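Local coordinates for protein glucose-6-phosphate 1-dehydrogenase (Mycobacterium avium, PDB 4LGV) that probably catalyses the NADP-dependent oxidation of glucose 6-phosphate to 6-phosphogluconolactone, the entry step of the oxidative pentose phosphate pathway, at residues D250-H255 with V319-E324; H255-L260 with W441-P446; P371-L376 with A476-W481. One frame throughout, in Å; residues are numbered along the deposited sequence.

Interaction 1: D250-H255 with V319-E324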
# COMPACT_ATOMS: atom_id res chain seq x y z
N ASP A 250 -38.85 1.49 -4.75
CA ASP A 250 -38.95 0.38 -5.69
C ASP A 250 -37.59 -0.29 -5.91
O ASP A 250 -37.51 -1.49 -5.89
CB ASP A 250 -39.52 0.87 -7.02
CG ASP A 250 -39.81 -0.24 -7.97
OD1 ASP A 250 -40.33 -1.28 -7.52
OD2 ASP A 250 -39.55 -0.08 -9.19
N VAL A 251 -36.55 0.50 -6.16
CA VAL A 251 -35.21 -0.03 -6.55
C VAL A 251 -34.03 0.36 -5.66
O VAL A 251 -33.02 -0.38 -5.60
CB VAL A 251 -34.85 0.31 -8.02
CG1 VAL A 251 -35.86 -0.26 -8.98
CG2 VAL A 251 -34.81 1.82 -8.24
N VAL A 252 -34.13 1.48 -4.97
CA VAL A 252 -32.99 1.97 -4.21
C VAL A 252 -32.82 1.31 -2.84
O VAL A 252 -31.75 0.78 -2.52
CB VAL A 252 -33.02 3.51 -4.06
CG1 VAL A 252 -31.85 4.00 -3.22
CG2 VAL A 252 -32.94 4.16 -5.43
N GLN A 253 -33.89 1.36 -2.05
CA GLN A 253 -33.88 0.93 -0.65
C GLN A 253 -33.30 -0.46 -0.46
O GLN A 253 -32.53 -0.69 0.46
CB GLN A 253 -35.31 1.01 -0.08
CG GLN A 253 -35.48 0.47 1.34
CD GLN A 253 -35.79 -1.01 1.36
OE1 GLN A 253 -36.62 -1.48 0.61
NE2 GLN A 253 -35.10 -1.77 2.22
N ASN A 254 -33.68 -1.38 -1.31
CA ASN A 254 -33.27 -2.78 -1.19
C ASN A 254 -32.27 -3.13 -2.30
O ASN A 254 -31.10 -3.34 -2.03
CB ASN A 254 -34.49 -3.71 -1.21
CG ASN A 254 -34.20 -5.09 -0.69
OD1 ASN A 254 -33.37 -5.25 0.18
ND2 ASN A 254 -34.87 -6.09 -1.22
N HIS A 255 -32.72 -3.15 -3.55
CA HIS A 255 -31.89 -3.65 -4.67
C HIS A 255 -30.54 -2.96 -4.81
O HIS A 255 -29.49 -3.62 -4.71
CB HIS A 255 -32.68 -3.53 -5.98
CG HIS A 255 -31.98 -4.07 -7.19
ND1 HIS A 255 -31.32 -5.27 -7.20
CD2 HIS A 255 -31.87 -3.57 -8.46
CE1 HIS A 255 -30.80 -5.49 -8.40
NE2 HIS A 255 -31.14 -4.48 -9.19
N VAL A 319 -34.64 8.81 -9.76
CA VAL A 319 -33.89 9.44 -8.66
C VAL A 319 -32.42 9.45 -8.94
O VAL A 319 -31.88 8.48 -9.40
CB VAL A 319 -33.87 8.65 -7.35
CG1 VAL A 319 -34.20 9.56 -6.16
CG2 VAL A 319 -34.81 7.48 -7.40
N ALA A 320 -31.77 10.52 -8.53
CA ALA A 320 -30.34 10.57 -8.52
C ALA A 320 -29.93 11.12 -7.17
O ALA A 320 -30.57 12.03 -6.65
CB ALA A 320 -29.82 11.46 -9.61
N LEU A 321 -28.89 10.52 -6.57
CA LEU A 321 -28.52 10.85 -5.20
C LEU A 321 -27.04 10.66 -4.92
O LEU A 321 -26.32 10.02 -5.69
CB LEU A 321 -29.35 10.05 -4.22
CG LEU A 321 -29.16 8.53 -4.21
CD1 LEU A 321 -27.95 8.07 -3.35
CD2 LEU A 321 -30.42 7.84 -3.72
N ARG A 322 -26.58 11.24 -3.83
CA ARG A 322 -25.23 11.12 -3.39
C ARG A 322 -25.22 10.48 -2.02
O ARG A 322 -25.95 10.89 -1.16
CB ARG A 322 -24.53 12.49 -3.32
CG ARG A 322 -23.08 12.44 -2.82
CD ARG A 322 -22.47 13.86 -2.84
NE ARG A 322 -21.06 13.86 -2.48
CZ ARG A 322 -20.17 14.81 -2.82
NH1 ARG A 322 -20.50 15.87 -3.55
NH2 ARG A 322 -18.91 14.71 -2.40
N THR A 323 -24.32 9.52 -1.83
CA THR A 323 -24.11 8.92 -0.53
C THR A 323 -22.61 8.59 -0.34
O THR A 323 -21.75 9.06 -1.11
CB THR A 323 -24.98 7.65 -0.38
OG1 THR A 323 -24.82 7.12 0.92
CG2 THR A 323 -24.58 6.61 -1.40
N GLU A 324 -22.31 7.87 0.71
CA GLU A 324 -20.93 7.57 1.04
C GLU A 324 -20.89 6.41 2.05
O GLU A 324 -21.88 6.12 2.71
CB GLU A 324 -20.20 8.80 1.64
CG GLU A 324 -20.75 9.22 2.97
CD GLU A 324 -20.03 10.35 3.69
OE1 GLU A 324 -18.80 10.29 3.94
OE2 GLU A 324 -20.74 11.27 4.07
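Val252 meets Leu321 and Val319 in a purely apolar contact between a helix and a strand. Its two methyl groups divide the work. CG1 reaches Leu321 CD2 at 4.1 Å, with the two side chains pointing at each other tip to tip. CG2 turns to Val319 CG2 at 4.3 Å. CG1 of Val252 lies anti to the backbone N (chi1 178°) and CG2 anti to the carbonyl carbon. With CB directed at the strand, this spreads the two methyls over two residues. Val319 and Leu321 are two positions apart on the strand and present the same face to the helix. All three residues are buried. No hydrogen bond crosses between the segments.

Polar bonds run to other partners. The strand is held by backbone hydrogen bonds: Val319 pairs with Ala339, Leu321 with Leu337, and Ala320 with Val296. The helix has a wider pi-type turn here and is kinked at Asn254 and His255. On other sides of the helix, Asp250 O is bonded to Lys163 NZ, Asn254 ND2 to Asp192 OD2 and His255 ND1 to Gln198 NE2.

Helix 246-264 thus lies with one apolar side on the large mixed sheet and another side toward Asp192, Phe194 and Gln198. A helix packed on such a sheet is characteristic of the C-terminal domain of glucose-6-phosphate dehydrogenases.

Interaction 2: H255-L260 with W441-P446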
# COMPACT_ATOMS: atom_id res chain seq x y z
N HIS A 255 -32.72 -3.15 -3.55
CA HIS A 255 -31.89 -3.65 -4.67
C HIS A 255 -30.54 -2.96 -4.81
O HIS A 255 -29.49 -3.62 -4.71
CB HIS A 255 -32.68 -3.53 -5.98
CG HIS A 255 -31.98 -4.07 -7.19
ND1 HIS A 255 -31.32 -5.27 -7.20
CD2 HIS A 255 -31.87 -3.57 -8.46
CE1 HIS A 255 -30.80 -5.49 -8.40
NE2 HIS A 255 -31.14 -4.48 -9.19
N LEU A 256 -30.55 -1.65 -5.03
CA LEU A 256 -29.32 -0.97 -5.38
C LEU A 256 -28.40 -0.83 -4.19
O LEU A 256 -27.19 -0.94 -4.34
CB LEU A 256 -29.60 0.38 -6.03
CG LEU A 256 -30.22 0.34 -7.40
CD1 LEU A 256 -30.40 1.74 -8.00
CD2 LEU A 256 -29.40 -0.49 -8.35
N LEU A 257 -28.95 -0.57 -3.00
CA LEU A 257 -28.10 -0.56 -1.80
C LEU A 257 -27.51 -1.93 -1.50
O LEU A 257 -26.38 -2.04 -1.05
CB LEU A 257 -28.88 -0.03 -0.60
CG LEU A 257 -29.12 1.49 -0.63
CD1 LEU A 257 -29.97 1.93 0.55
CD2 LEU A 257 -27.79 2.22 -0.58
N GLN A 258 -28.23 -2.98 -1.82
CA GLN A 258 -27.67 -4.34 -1.66
C GLN A 258 -26.52 -4.57 -2.65
O GLN A 258 -25.55 -5.21 -2.33
CB GLN A 258 -28.76 -5.40 -1.84
CG GLN A 258 -29.71 -5.50 -0.64
CD GLN A 258 -29.26 -6.51 0.38
OE1 GLN A 258 -28.71 -7.58 0.04
NE2 GLN A 258 -29.48 -6.21 1.66
N VAL A 259 -26.68 -4.05 -3.87
CA VAL A 259 -25.64 -4.13 -4.90
C VAL A 259 -24.38 -3.37 -4.44
O VAL A 259 -23.28 -3.89 -4.51
CB VAL A 259 -26.10 -3.57 -6.24
CG1 VAL A 259 -24.93 -3.29 -7.16
CG2 VAL A 259 -26.99 -4.57 -6.94
N LEU A 260 -24.59 -2.16 -3.92
CA LEU A 260 -23.49 -1.39 -3.37
C LEU A 260 -22.77 -2.18 -2.29
O LEU A 260 -21.55 -2.26 -2.27
CB LEU A 260 -24.02 -0.07 -2.84
CG LEU A 260 -23.00 0.75 -2.10
CD1 LEU A 260 -21.82 1.07 -3.03
CD2 LEU A 260 -23.60 2.04 -1.60
N TRP A 441 -33.63 1.34 5.38
CA TRP A 441 -34.74 2.27 5.63
C TRP A 441 -34.25 3.52 6.36
O TRP A 441 -34.63 4.62 5.98
CB TRP A 441 -35.90 1.61 6.41
CG TRP A 441 -36.81 0.73 5.52
CD1 TRP A 441 -37.00 -0.62 5.64
CD2 TRP A 441 -37.55 1.15 4.40
NE1 TRP A 441 -37.82 -1.07 4.66
CE2 TRP A 441 -38.17 -0.01 3.86
CE3 TRP A 441 -37.74 2.38 3.76
CZ2 TRP A 441 -39.00 0.04 2.73
CZ3 TRP A 441 -38.56 2.43 2.64
CH2 TRP A 441 -39.19 1.26 2.14
N ARG A 442 -33.37 3.36 7.35
CA ARG A 442 -32.79 4.53 8.02
C ARG A 442 -32.09 5.42 7.00
O ARG A 442 -32.26 6.63 7.00
CB ARG A 442 -31.78 4.09 9.08
CG ARG A 442 -30.95 5.23 9.65
CD ARG A 442 -29.83 4.78 10.57
NE ARG A 442 -28.81 3.96 9.89
CZ ARG A 442 -27.87 4.40 9.06
NH1 ARG A 442 -27.77 5.67 8.74
NH2 ARG A 442 -26.98 3.56 8.56
N ILE A 443 -31.31 4.80 6.11
CA ILE A 443 -30.55 5.54 5.12
C ILE A 443 -31.44 6.39 4.22
O ILE A 443 -31.16 7.56 4.02
CB ILE A 443 -29.66 4.60 4.29
CG1 ILE A 443 -28.55 4.07 5.18
CG2 ILE A 443 -29.02 5.32 3.13
CD1 ILE A 443 -27.86 2.85 4.65
N VAL A 444 -32.53 5.82 3.72
CA VAL A 444 -33.39 6.52 2.72
C VAL A 444 -34.46 7.42 3.35
O VAL A 444 -35.02 8.27 2.69
CB VAL A 444 -34.06 5.57 1.70
CG1 VAL A 444 -33.03 4.73 0.97
CG2 VAL A 444 -35.11 4.66 2.36
N GLN A 445 -34.75 7.22 4.62
CA GLN A 445 -35.89 7.91 5.24
C GLN A 445 -35.95 9.44 4.99
O GLN A 445 -37.00 9.96 4.77
CB GLN A 445 -35.93 7.61 6.74
CG GLN A 445 -37.21 8.05 7.39
CD GLN A 445 -38.37 7.29 6.78
OE1 GLN A 445 -39.39 7.87 6.48
NE2 GLN A 445 -38.16 6.00 6.48
N PRO A 446 -34.81 10.15 5.04
CA PRO A 446 -34.89 11.61 4.97
C PRO A 446 -35.41 12.07 3.63
O PRO A 446 -36.14 13.06 3.56
CB PRO A 446 -33.45 12.06 5.16
CG PRO A 446 -32.85 10.99 6.00
CD PRO A 446 -33.50 9.70 5.54
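Leu257 reaches across to a neighbouring helix and touches two residues there with one methyl group. Its CD1 lies 4.2 Å from Val444 CG1 and 4.4 Å from Ile443 CG2. The side chains of Leu257 and Val444 do not meet end on; they run past each other in opposite directions. Leu257 also touches Thr440, one helical turn before Val444.

Within each helix, backbone bonds hold the turn that carries the touching residues. Leu260 N donates to Leu256 O at 2.9 Å, and Gln445 N to Trp441 O at the same distance. Helix 434-449 is kinked at Pro446, whose ring nitrogen has no hydrogen to give to the preceding turn.

Further out, Arg442 forms a salt bridge with Glu439 and a hydrogen bond to Met287 O. The side chain of Trp441 sets off away from 255-260; its ring packs on Leu169 and Ala172 of helix 169-180 and also touches Gln253, an earlier residue of helix 246-264. Gln258 OE1 is bonded to Lys280 NZ.

Between the two segments there is neither a hydrogen bond nor a charge pair. The contact therefore rests on van der Waals packing of buried aliphatic groups, and polar bonding is left to the flanking residues.

Interaction 3: P371-L376 with A476-W481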
# COMPACT_ATOMS: atom_id res chain seq x y z
N PRO A 371 -9.43 9.01 -16.29
CA PRO A 371 -8.69 8.06 -15.48
C PRO A 371 -9.18 6.67 -15.79
O PRO A 371 -10.24 6.52 -16.41
CB PRO A 371 -9.04 8.47 -14.04
CG PRO A 371 -10.34 9.13 -14.13
CD PRO A 371 -10.35 9.83 -15.47
N ASN A 372 -8.40 5.67 -15.42
CA ASN A 372 -8.82 4.29 -15.54
C ASN A 372 -10.17 4.08 -14.83
O ASN A 372 -10.50 4.79 -13.84
CB ASN A 372 -7.77 3.36 -14.92
CG ASN A 372 -6.43 3.34 -15.68
OD1 ASN A 372 -5.48 2.77 -15.19
ND2 ASN A 372 -6.38 3.87 -16.88
N GLN A 373 -10.93 3.12 -15.32
CA GLN A 373 -12.22 2.75 -14.71
C GLN A 373 -12.43 1.25 -14.68
O GLN A 373 -12.04 0.53 -15.59
CB GLN A 373 -13.35 3.39 -15.52
CG GLN A 373 -13.40 4.89 -15.30
CD GLN A 373 -14.29 5.61 -16.30
OE1 GLN A 373 -15.46 5.31 -16.45
NE2 GLN A 373 -13.73 6.64 -16.90
N ILE A 374 -13.06 0.80 -13.62
CA ILE A 374 -13.54 -0.57 -13.51
C ILE A 374 -15.05 -0.50 -13.64
O ILE A 374 -15.68 0.13 -12.83
CB ILE A 374 -13.20 -1.17 -12.16
CG1 ILE A 374 -11.68 -1.27 -12.02
CG2 ILE A 374 -13.81 -2.56 -12.04
CD1 ILE A 374 -11.22 -1.67 -10.63
N VAL A 375 -15.60 -1.15 -14.65
CA VAL A 375 -17.04 -1.14 -14.87
C VAL A 375 -17.64 -2.52 -14.70
O VAL A 375 -17.22 -3.46 -15.34
CB VAL A 375 -17.37 -0.63 -16.26
CG1 VAL A 375 -18.85 -0.40 -16.39
CG2 VAL A 375 -16.64 0.68 -16.55
N LEU A 376 -18.62 -2.63 -13.82
CA LEU A 376 -19.35 -3.86 -13.61
C LEU A 376 -20.77 -3.72 -14.15
O LEU A 376 -21.54 -2.96 -13.59
CB LEU A 376 -19.41 -4.17 -12.10
CG LEU A 376 -18.07 -4.21 -11.36
CD1 LEU A 376 -18.27 -4.37 -9.89
CD2 LEU A 376 -17.19 -5.33 -11.85
N ALA A 476 -18.21 13.42 -14.56
CA ALA A 476 -19.45 13.40 -15.33
C ALA A 476 -20.05 12.01 -15.41
O ALA A 476 -19.34 11.01 -15.43
CB ALA A 476 -19.20 13.96 -16.72
N TRP A 477 -21.38 11.92 -15.41
CA TRP A 477 -22.05 10.67 -15.73
C TRP A 477 -21.56 10.21 -17.11
O TRP A 477 -21.60 10.98 -18.05
CB TRP A 477 -23.54 10.86 -15.79
CG TRP A 477 -24.20 11.19 -14.46
CD1 TRP A 477 -24.72 12.39 -14.11
CD2 TRP A 477 -24.48 10.31 -13.38
NE1 TRP A 477 -25.27 12.33 -12.86
CE2 TRP A 477 -25.12 11.07 -12.38
CE3 TRP A 477 -24.20 8.99 -13.12
CZ2 TRP A 477 -25.52 10.53 -11.18
CZ3 TRP A 477 -24.61 8.46 -11.93
CH2 TRP A 477 -25.30 9.23 -10.99
N GLN A 478 -21.09 8.98 -17.20
CA GLN A 478 -20.56 8.42 -18.44
C GLN A 478 -21.66 7.62 -19.15
O GLN A 478 -22.66 7.21 -18.52
CB GLN A 478 -19.41 7.44 -18.17
CG GLN A 478 -18.27 7.98 -17.34
CD GLN A 478 -17.45 9.02 -18.06
OE1 GLN A 478 -16.94 8.75 -19.12
NE2 GLN A 478 -17.35 10.23 -17.50
N GLN A 479 -21.49 7.42 -20.45
CA GLN A 479 -22.36 6.51 -21.20
C GLN A 479 -22.15 5.10 -20.66
O GLN A 479 -21.02 4.64 -20.57
CB GLN A 479 -22.13 6.50 -22.72
CG GLN A 479 -23.29 7.07 -23.58
CD GLN A 479 -24.52 6.14 -23.80
OE1 GLN A 479 -24.45 4.89 -23.77
NE2 GLN A 479 -25.67 6.78 -24.06
N PRO A 480 -23.24 4.41 -20.32
CA PRO A 480 -23.09 3.10 -19.76
C PRO A 480 -22.59 2.10 -20.76
O PRO A 480 -22.85 2.23 -21.95
CB PRO A 480 -24.51 2.71 -19.34
CG PRO A 480 -25.22 3.98 -19.20
CD PRO A 480 -24.65 4.83 -20.31
N TRP A 481 -21.89 1.10 -20.24
CA TRP A 481 -21.44 -0.00 -21.04
C TRP A 481 -22.57 -0.97 -21.37
O TRP A 481 -22.99 -1.74 -20.53
CB TRP A 481 -20.32 -0.72 -20.30
CG TRP A 481 -19.82 -1.91 -21.00
CD1 TRP A 481 -19.64 -2.07 -22.33
CD2 TRP A 481 -19.39 -3.10 -20.39
NE1 TRP A 481 -19.13 -3.29 -22.59
CE2 TRP A 481 -18.96 -3.96 -21.41
CE3 TRP A 481 -19.32 -3.55 -19.06
CZ2 TRP A 481 -18.47 -5.27 -21.15
CZ3 TRP A 481 -18.82 -4.84 -18.80
CH2 TRP A 481 -18.42 -5.68 -19.85
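Val375 and Trp481 cross obliquely, the valine reaching the base and the six-membered ring of the indole. Val375 CG1 lies 4.2 Å from Trp481 CE3 and equally far from Trp481 CB. This methyl is anti to the backbone N (chi1 -170°), which swings it out toward the tryptophan. Val375 O also approaches the indole, 4.1 Å from Trp481 CZ3.

The second pair is Gln373 and Gln478. Their amide planes stand nearly perpendicular, 86° apart, and they share no hydrogen bond. Gln373 OE1 instead lies 4.0 Å from the aliphatic Gln478 CG and takes a hydrogen bond from Arg351 NH1. Gln478 bends at its second torsion (chi2 -70°) and turns its amide back along its own chain. There NE2 donates to Ala476 O at 3.0 Å, arriving from above the carbonyl plane.

Further bonds hold Trp481 in place. Its N is bonded to Glu349 OE2 and its O to Arg377 NH1, and Arg377 and Arg385 both make cation-pi contacts with its ring. Within 371-376, Asn372 is hydrogen-bonded to Ala212 and Asn210 of the second subunit.

Gln373 and Val375 meet the irregular C-terminal segment that follows helix 466-470. Their strand, 373-379, lies between strands 347-354 and 383-392 of the mixed sheet.

In the fold
All three interactions belong to the C-terminal domain family region. Interactions 1 and 2 touch, with centres about 6 Å apart. They share His255 and use successive turns of helix 246-264, joined by probable hydrogen bonds from Leu256 N to Val251 O and from Leu257 N to Val252 O. Gln253 also packs on Val444. Interaction 3 is centred about 18 Å from interaction 1 and 22 Å from interaction 2, and touches neither. Its strand 373-379 and strand 318-323 belong to the same mixed sheet. Along the chain, interaction 1 closes before interaction 3 opens, while interaction 2 alternates with each. Late segments thus return to earlier ones, tying helix, sheet and chain end into one domain.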